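Local coordinates for protein fructose-2,6-bisphosphatase TIGAR B (Danio rerio, PDB 3E9D) that probably hydrolyses fructose-2,6-bisphosphate, and also fructose-1,6-bisphosphate, and so probably restrains glycolysis by lowering fructose-2,6-bisphosphate levels, at residues 14-19 and 25-30; 138-143 and 225-230; 43-48 and 165-170. All coordinates share one frame; numbering follows the deposited sequence.

Contact 1 (14-19 with 25-30) lies at the active site. Thr14 is about 4 Å, side chain to side chain, from His11, which forms the phosphohistidine intermediate, and Asn17 holds a bound phosphate. Contacts 2 and 3 lie away from the catalytic residues. Contact 2 packs helix 125-146 on strand 220-230. It is about 33 Å from contact 1 between centres, on the opposite side of the chain's centre. Contact 3 joins the end of helix 33-45 to the loop before strand 177-182. Its centre is about 27 Å from contact 1's and about 24 Å from contact 2's. No two contacts touch; contacts 2 and 3 come within about 8 Å at their nearest atoms.

Contact 1 (14-19 and 25-30); sequences TQYNRD and QGIDTP. With PO4 (phosphate ion), chain C.
The short helix 15-18 follows the catalytic His11 of the histidine phosphatase fold, and its start packs on the loop 25-30 through Thr14 and Tyr16. CG2 of Thr14 lies 3.4 Å from Pro30 O and also touches OG1 of Thr29. The two threonine side chains cross at about a right angle. Thr29 CG2 instead sits over one face of the Tyr16 ring, 4.2 Å from its centroid, in a CH-pi contact offset toward the rim. Ile27 meets the same ring at its edge, where Ile27 CD1 is 3.6 Å from Tyr16 CE2.

No direct hydrogen bond crosses between the segments. A water bridges them, accepting from Gln15 N and donating to Pro30 O. Thr14 is the N-cap of the helix, and with Asn17 it forms a capping box. Asn17 N donates to Thr14 OG1 over 3.1 Å, nearly straight at 166°. Thr14 N returns a bond of 3.2 Å to Asn17 OD1, arriving from above the carbonyl plane. With chi1 at 62°, Thr14 OG1 lies between its own N and carbonyl carbon, which turns it to the helix start. Gln23 NE2 also bonds this oxygen.

The amide of Asn17 is used at both ends. OD1 also accepts from Asn217. Asn17 ND2 donates to phosphate O3 at 3.0 Å, again almost in line. These bonds hold the amide in its orientation toward the anion. His183, Arg10, Arg61 and the backbone N of Gly184 also bond the phosphate. The ion, probably from the crystallisation liquor, occupies a site consistent with that of a substrate phosphate. The family signature runs through the capped helix to Asn17, and it starts at Arg10 and His11, in the RHG motif of the histidine phosphatases.

Contact 2 (138-143 and 225-230); sequences SLFQRM and FTIHRE
Helix 138-143 crosses strand 225-230 at -79°, close to perpendicular, with 10.2 Å between the axes of the two segments; the CA atoms of Phe140 and Ile227 are the nearest pair. Phe140 carries most of the contact. It points toward the strand and lies against Phe225 and Ile227, two residues that point from the same face of the strand.

Ile227 CG2 stands over the centre of the Phe140 ring, 3.8 Å from the centroid and only 6° off the normal. This is a well-centred CH-pi contact. The other branch of Ile227 reaches the helix backbone, with CD1 at 3.8 Å from Phe140 O and also near Phe140 CB. The first torsion sets Ile227 CG1 between N and the carbonyl carbon and CG2 beside the backbone N. The two branches thus reach different parts of the same phenylalanine.

The rings of Phe225 and Phe140 meet obliquely, their planes 62° apart. Phe140 CE1 lies 3.8 Å from Phe225 CD1. Phe4 of the neighbouring strand 2-10 meets Phe225 with its ring nearly parallel, so the aromatic cluster extends into the sheet. Leu139 and Met143 carry the same helix onto Phe55 of strand 53-56.

At the margin, Gln141 OE1 approaches Arg229 NH1 at 3.5 Å, in the plane of the guanidinium at its edge. This is a loose polar approach, not a hydrogen bond. The amide nitrogen of Gln141 instead donates to Glu145 on its own helix.

The chemistry is apolar at the centre and polar at the rim. No hydrogen bond links the segments. The helix is held by the fit of buried rings and methyls, which seats helix 125-146 on strand 220-230, next to the edge strand 233-246.

Contact 3 (43-48 and 165-170); sequences GRYLKD and GLADDG
Ala167 CB lies over one face of the Tyr45 ring, 3.8 Å from the centroid and offset toward the rim. Ala167 CB comes nearest the ring at Tyr45 CE2, 3.6 Å away. The same methyl also reaches the backbone O of Tyr45. Tyr45 has CG anti to its N (chi1 -178°), which swings the ring from the helix end toward Ala167.

Polar links gather at the phenol oxygen. Tyr45 OH donates to a water over 2.6 Å, and that water donates to Gly165 O. Arg246 NH1 also bonds Tyr45 OH, and bonds Leu166 O as well. The phenol end is thus tied to the loop through one water and one arginine. No direct hydrogen bond joins the two segments.

Bonds within the loop set its shape. Leu166 to Asp169 is a type I beta turn, closed by Asp169 N to Leu166 O at 3.1 Å. Leu166 N donates to Asp169 OD1 at 161°, from above the carboxylate plane. Arg246 forms a salt bridge with Asp169 OD2.

Replacing Tyr45 with an alanine would probably uncover the methyl of Ala167 and leave the bridging water and Arg246 without the phenol oxygen they share.

The chemistry pairs a small methyl on a ring face with a hydroxyl bonded to a bridging water and to Arg246. It fastens a surface loop to the helix end, and Arg246 ties both to strand 233-246 at the sheet edge.

Contact 1 (14-19 and 25-30)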
# COMPACT_ATOMS: atom_id res chain seq x y z
N THR A 14 -9.90 8.88 9.97
CA THR A 14 -10.75 8.56 11.12
C THR A 14 -10.67 9.72 12.10
O THR A 14 -9.82 10.62 11.96
CB THR A 14 -10.26 7.28 11.85
OG1 THR A 14 -8.94 7.52 12.36
CG2 THR A 14 -10.24 6.08 10.91
N GLN A 15 -11.53 9.70 13.12
CA GLN A 15 -11.45 10.73 14.16
C GLN A 15 -10.11 10.64 14.90
O GLN A 15 -9.57 11.67 15.30
CB GLN A 15 -12.64 10.69 15.14
CG GLN A 15 -12.70 11.94 16.07
CD GLN A 15 -12.91 13.26 15.30
OE1 GLN A 15 -13.69 13.31 14.34
NE2 GLN A 15 -12.21 14.31 15.71
N TYR A 16 -9.58 9.42 15.06
CA TYR A 16 -8.25 9.25 15.68
C TYR A 16 -7.16 9.96 14.89
O TYR A 16 -6.31 10.64 15.48
CB TYR A 16 -7.90 7.75 15.86
CG TYR A 16 -8.37 7.15 17.18
CD1 TYR A 16 -9.62 7.45 17.71
CD2 TYR A 16 -7.57 6.25 17.87
CE1 TYR A 16 -10.05 6.89 18.91
CE2 TYR A 16 -7.99 5.68 19.08
CZ TYR A 16 -9.23 6.00 19.59
OH TYR A 16 -9.65 5.43 20.78
N ASN A 17 -7.18 9.82 13.55
CA ASN A 17 -6.25 10.53 12.67
C ASN A 17 -6.35 12.04 12.90
O ASN A 17 -5.34 12.71 13.10
CB ASN A 17 -6.52 10.23 11.19
CG ASN A 17 -6.17 8.81 10.78
OD1 ASN A 17 -6.77 8.27 9.85
ND2 ASN A 17 -5.23 8.18 11.48
N ARG A 18 -7.58 12.55 12.89
CA ARG A 18 -7.81 13.97 13.08
C ARG A 18 -7.27 14.47 14.44
O ARG A 18 -6.67 15.54 14.52
CB ARG A 18 -9.31 14.29 12.94
CG ARG A 18 -9.72 15.71 13.39
CD ARG A 18 -9.26 16.78 12.42
NE ARG A 18 -9.75 16.52 11.05
CZ ARG A 18 -10.95 16.88 10.58
NH1 ARG A 18 -11.83 17.51 11.37
NH2 ARG A 18 -11.28 16.59 9.33
N ASP A 19 -7.48 13.69 15.50
CA ASP A 19 -7.05 14.10 16.84
C ASP A 19 -5.60 13.75 17.12
O ASP A 19 -5.10 13.98 18.21
CB ASP A 19 -7.97 13.50 17.90
CG ASP A 19 -9.41 13.94 17.74
OD1 ASP A 19 -9.65 15.04 17.19
OD2 ASP A 19 -10.32 13.20 18.17
N GLN A 25 -3.57 -1.85 15.70
CA GLN A 25 -4.33 -3.07 15.39
C GLN A 25 -5.49 -3.30 16.34
O GLN A 25 -6.35 -4.14 16.05
CB GLN A 25 -3.42 -4.30 15.44
CG GLN A 25 -2.16 -4.16 14.65
CD GLN A 25 -1.29 -5.42 14.65
OE1 GLN A 25 -1.72 -6.47 15.11
NE2 GLN A 25 -0.08 -5.31 14.12
N GLY A 26 -5.51 -2.58 17.46
CA GLY A 26 -6.45 -2.87 18.53
C GLY A 26 -7.70 -2.02 18.58
O GLY A 26 -8.76 -2.49 19.00
N ILE A 27 -7.61 -0.78 18.13
CA ILE A 27 -8.77 0.08 18.12
C ILE A 27 -9.35 0.14 16.70
O ILE A 27 -8.75 0.74 15.80
CB ILE A 27 -8.42 1.47 18.69
CG1 ILE A 27 -7.76 1.28 20.07
CG2 ILE A 27 -9.68 2.30 18.84
CD1 ILE A 27 -7.03 2.50 20.58
N ASP A 28 -10.50 -0.48 16.49
CA ASP A 28 -11.02 -0.69 15.14
C ASP A 28 -12.05 0.38 14.74
O ASP A 28 -13.18 0.08 14.38
CB ASP A 28 -11.59 -2.12 15.03
CG ASP A 28 -11.70 -2.61 13.58
OD1 ASP A 28 -11.17 -1.97 12.64
OD2 ASP A 28 -12.31 -3.67 13.37
N THR A 29 -11.64 1.63 14.78
CA THR A 29 -12.51 2.77 14.49
C THR A 29 -12.95 2.85 13.01
O THR A 29 -12.23 2.41 12.11
CB THR A 29 -11.77 4.06 14.77
OG1 THR A 29 -10.55 4.03 14.03
CG2 THR A 29 -11.43 4.19 16.23
N PRO A 30 -14.15 3.43 12.77
CA PRO A 30 -14.61 3.65 11.41
C PRO A 30 -14.10 4.97 10.80
O PRO A 30 -13.54 5.82 11.50
CB PRO A 30 -16.14 3.69 11.57
CG PRO A 30 -16.35 4.28 12.97
CD PRO A 30 -15.20 3.71 13.79
P PO4 C . -3.36 4.35 10.18
O1 PO4 C . -4.17 3.10 10.41
O2 PO4 C . -2.95 4.52 8.74
O3 PO4 C . -4.16 5.57 10.56
O4 PO4 C . -2.13 4.33 11.06
O HOH W 1 -13.54 7.80 13.09

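Contact 2 (138-143 and 225-230)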
# COMPACT_ATOMS: atom_id res chain seq x y z
N SER A 138 2.64 -14.25 -0.91
CA SER A 138 1.25 -14.66 -1.14
C SER A 138 0.64 -13.99 -2.40
O SER A 138 -0.04 -14.64 -3.21
CB SER A 138 0.44 -14.29 0.11
OG SER A 138 -0.92 -14.63 -0.02
N LEU A 139 0.88 -12.69 -2.54
CA LEU A 139 0.45 -11.90 -3.69
C LEU A 139 0.96 -12.48 -5.01
O LEU A 139 0.18 -12.69 -5.94
CB LEU A 139 0.90 -10.44 -3.55
CG LEU A 139 0.63 -9.53 -4.76
CD1 LEU A 139 -0.88 -9.33 -4.90
CD2 LEU A 139 1.37 -8.19 -4.62
N PHE A 140 2.27 -12.70 -5.10
CA PHE A 140 2.86 -13.24 -6.32
C PHE A 140 2.22 -14.58 -6.70
O PHE A 140 1.89 -14.82 -7.87
CB PHE A 140 4.39 -13.45 -6.20
CG PHE A 140 5.20 -12.17 -6.02
CD1 PHE A 140 4.63 -10.91 -6.19
CD2 PHE A 140 6.55 -12.25 -5.70
CE1 PHE A 140 5.39 -9.75 -6.02
CE2 PHE A 140 7.33 -11.09 -5.53
CZ PHE A 140 6.74 -9.85 -5.68
N GLN A 141 2.08 -15.46 -5.71
CA GLN A 141 1.55 -16.80 -5.96
C GLN A 141 0.10 -16.72 -6.47
O GLN A 141 -0.25 -17.37 -7.46
CB GLN A 141 1.66 -17.68 -4.71
CG GLN A 141 1.06 -19.10 -4.86
CD GLN A 141 1.76 -19.93 -5.95
OE1 GLN A 141 2.99 -19.87 -6.11
NE2 GLN A 141 0.98 -20.73 -6.68
N ARG A 142 -0.70 -15.89 -5.82
CA ARG A 142 -2.09 -15.69 -6.23
C ARG A 142 -2.23 -15.04 -7.62
O ARG A 142 -3.07 -15.45 -8.40
CB ARG A 142 -2.87 -14.87 -5.19
CG ARG A 142 -4.39 -14.75 -5.51
CD ARG A 142 -5.10 -13.78 -4.58
NE ARG A 142 -5.10 -14.27 -3.20
CZ ARG A 142 -6.07 -15.03 -2.67
NH1 ARG A 142 -7.12 -15.38 -3.40
NH2 ARG A 142 -5.97 -15.43 -1.42
N MET A 143 -1.41 -14.03 -7.92
CA MET A 143 -1.46 -13.37 -9.23
C MET A 143 -1.04 -14.35 -10.33
O MET A 143 -1.65 -14.41 -11.40
CB MET A 143 -0.56 -12.11 -9.29
CG MET A 143 -0.98 -10.93 -8.37
SD MET A 143 -2.71 -10.36 -8.58
CE MET A 143 -3.45 -11.24 -7.23
N PHE A 225 5.29 -4.64 -11.15
CA PHE A 225 6.12 -5.82 -10.84
C PHE A 225 6.23 -6.72 -12.06
O PHE A 225 5.25 -6.94 -12.78
CB PHE A 225 5.47 -6.65 -9.73
CG PHE A 225 5.47 -5.99 -8.39
CD1 PHE A 225 6.43 -6.36 -7.44
CD2 PHE A 225 4.53 -5.02 -8.05
CE1 PHE A 225 6.44 -5.78 -6.16
CE2 PHE A 225 4.55 -4.41 -6.79
CZ PHE A 225 5.49 -4.79 -5.84
N THR A 226 7.42 -7.24 -12.29
CA THR A 226 7.58 -8.35 -13.23
C THR A 226 8.10 -9.53 -12.43
O THR A 226 9.12 -9.42 -11.74
CB THR A 226 8.53 -7.99 -14.38
OG1 THR A 226 7.93 -6.95 -15.16
CG2 THR A 226 8.76 -9.21 -15.27
N ILE A 227 7.39 -10.65 -12.52
CA ILE A 227 7.73 -11.83 -11.73
C ILE A 227 8.05 -13.02 -12.64
O ILE A 227 7.43 -13.19 -13.71
CB ILE A 227 6.66 -12.17 -10.67
CG1 ILE A 227 5.30 -12.47 -11.30
CG2 ILE A 227 6.51 -11.02 -9.61
CD1 ILE A 227 4.27 -13.08 -10.29
N HIS A 228 9.04 -13.81 -12.18
CA HIS A 228 9.55 -15.02 -12.83
C HIS A 228 9.42 -16.20 -11.86
O HIS A 228 9.47 -16.03 -10.65
CB HIS A 228 11.05 -14.87 -13.18
CG HIS A 228 11.31 -14.00 -14.37
ND1 HIS A 228 12.35 -14.24 -15.26
CD2 HIS A 228 10.69 -12.88 -14.82
CE1 HIS A 228 12.35 -13.31 -16.20
NE2 HIS A 228 11.35 -12.48 -15.96
N ARG A 229 9.27 -17.39 -12.42
CA ARG A 229 9.28 -18.61 -11.66
C ARG A 229 10.56 -19.37 -11.95
O ARG A 229 10.90 -19.60 -13.12
CB ARG A 229 8.08 -19.46 -12.06
CG ARG A 229 7.68 -20.52 -11.10
CD ARG A 229 6.19 -20.75 -11.29
NE ARG A 229 5.79 -22.04 -10.77
CZ ARG A 229 5.10 -22.21 -9.65
NH1 ARG A 229 4.69 -21.16 -8.93
NH2 ARG A 229 4.80 -23.45 -9.27
N GLU A 230 11.29 -19.71 -10.90
CA GLU A 230 12.50 -20.53 -10.98
C GLU A 230 12.46 -21.55 -9.86
O GLU A 230 12.40 -21.17 -8.68
CB GLU A 230 13.75 -19.68 -10.81
CG GLU A 230 13.94 -18.69 -11.92
CD GLU A 230 14.68 -17.45 -11.46
OE1 GLU A 230 14.76 -17.21 -10.23
OE2 GLU A 230 15.17 -16.71 -12.35

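Contact 3 (43-48 and 165-170)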
# COMPACT_ATOMS: atom_id res chain seq x y z
N GLY A 43 -12.04 7.05 -5.06
CA GLY A 43 -12.82 6.12 -5.90
C GLY A 43 -13.14 6.71 -7.27
O GLY A 43 -13.00 6.03 -8.31
N ARG A 44 -13.58 7.96 -7.28
CA ARG A 44 -13.76 8.73 -8.53
C ARG A 44 -12.45 8.85 -9.34
O ARG A 44 -12.45 8.72 -10.55
CB ARG A 44 -14.29 10.12 -8.21
CG ARG A 44 -15.74 10.10 -7.75
CD ARG A 44 -16.36 11.51 -7.78
NE ARG A 44 -15.70 12.41 -6.83
CZ ARG A 44 -16.03 12.52 -5.54
NH1 ARG A 44 -17.01 11.78 -5.02
NH2 ARG A 44 -15.38 13.38 -4.79
N TYR A 45 -11.33 9.09 -8.66
CA TYR A 45 -10.04 9.22 -9.34
C TYR A 45 -9.63 7.91 -10.05
O TYR A 45 -9.13 7.95 -11.17
CB TYR A 45 -8.99 9.70 -8.36
CG TYR A 45 -7.61 9.92 -8.94
CD1 TYR A 45 -7.32 11.07 -9.67
CD2 TYR A 45 -6.58 8.98 -8.74
CE1 TYR A 45 -6.06 11.28 -10.22
CE2 TYR A 45 -5.31 9.18 -9.27
CZ TYR A 45 -5.07 10.33 -10.01
OH TYR A 45 -3.82 10.55 -10.52
N LEU A 46 -9.92 6.78 -9.42
CA LEU A 46 -9.52 5.47 -9.93
C LEU A 46 -10.62 4.75 -10.72
O LEU A 46 -10.46 3.58 -11.05
CB LEU A 46 -9.06 4.58 -8.76
CG LEU A 46 -7.91 5.09 -7.88
CD1 LEU A 46 -7.78 4.23 -6.59
CD2 LEU A 46 -6.60 5.17 -8.71
N LYS A 47 -11.72 5.46 -11.03
CA LYS A 47 -12.95 4.83 -11.53
C LYS A 47 -12.82 4.14 -12.87
O LYS A 47 -13.58 3.21 -13.16
CB LYS A 47 -14.12 5.83 -11.56
CG LYS A 47 -14.10 6.86 -12.69
CD LYS A 47 -15.38 7.70 -12.63
CE LYS A 47 -15.47 8.83 -13.65
NZ LYS A 47 -14.39 8.92 -14.64
N ASP A 48 -11.86 4.59 -13.69
CA ASP A 48 -11.68 4.05 -15.04
C ASP A 48 -10.63 2.94 -15.11
O ASP A 48 -10.27 2.49 -16.20
CB ASP A 48 -11.31 5.17 -16.04
CG ASP A 48 -12.36 6.28 -16.09
OD1 ASP A 48 -13.53 6.00 -16.41
OD2 ASP A 48 -12.01 7.45 -15.79
N GLY A 165 0.74 12.41 -15.04
CA GLY A 165 -0.02 12.97 -13.92
C GLY A 165 -1.48 12.55 -13.96
O GLY A 165 -2.35 13.30 -13.52
N LEU A 166 -1.75 11.37 -14.51
CA LEU A 166 -3.11 10.84 -14.62
C LEU A 166 -3.24 9.53 -13.84
O LEU A 166 -2.25 8.90 -13.51
CB LEU A 166 -3.50 10.61 -16.08
CG LEU A 166 -3.30 11.79 -17.05
CD1 LEU A 166 -3.66 11.37 -18.47
CD2 LEU A 166 -4.10 13.01 -16.59
N ALA A 167 -4.49 9.14 -13.56
CA ALA A 167 -4.77 7.96 -12.73
C ALA A 167 -4.19 6.66 -13.30
O ALA A 167 -3.88 5.76 -12.55
CB ALA A 167 -6.27 7.83 -12.46
N ASP A 168 -4.06 6.57 -14.63
CA ASP A 168 -3.51 5.36 -15.25
C ASP A 168 -1.99 5.38 -15.49
O ASP A 168 -1.47 4.48 -16.15
CB ASP A 168 -4.28 4.98 -16.54
CG ASP A 168 -4.11 6.01 -17.67
OD1 ASP A 168 -3.64 7.15 -17.43
OD2 ASP A 168 -4.45 5.66 -18.83
N ASP A 169 -1.27 6.37 -14.94
CA ASP A 169 0.19 6.44 -15.11
C ASP A 169 0.87 5.08 -14.87
O ASP A 169 0.65 4.43 -13.84
CB ASP A 169 0.84 7.49 -14.20
CG ASP A 169 0.57 8.94 -14.64
OD1 ASP A 169 0.10 9.19 -15.77
OD2 ASP A 169 0.82 9.84 -13.82
N GLY A 170 1.68 4.67 -15.84
CA GLY A 170 2.49 3.46 -15.71
C GLY A 170 1.73 2.17 -15.91
O GLY A 170 2.31 1.08 -15.88
O HOH W 2 -3.48 13.06 -11.19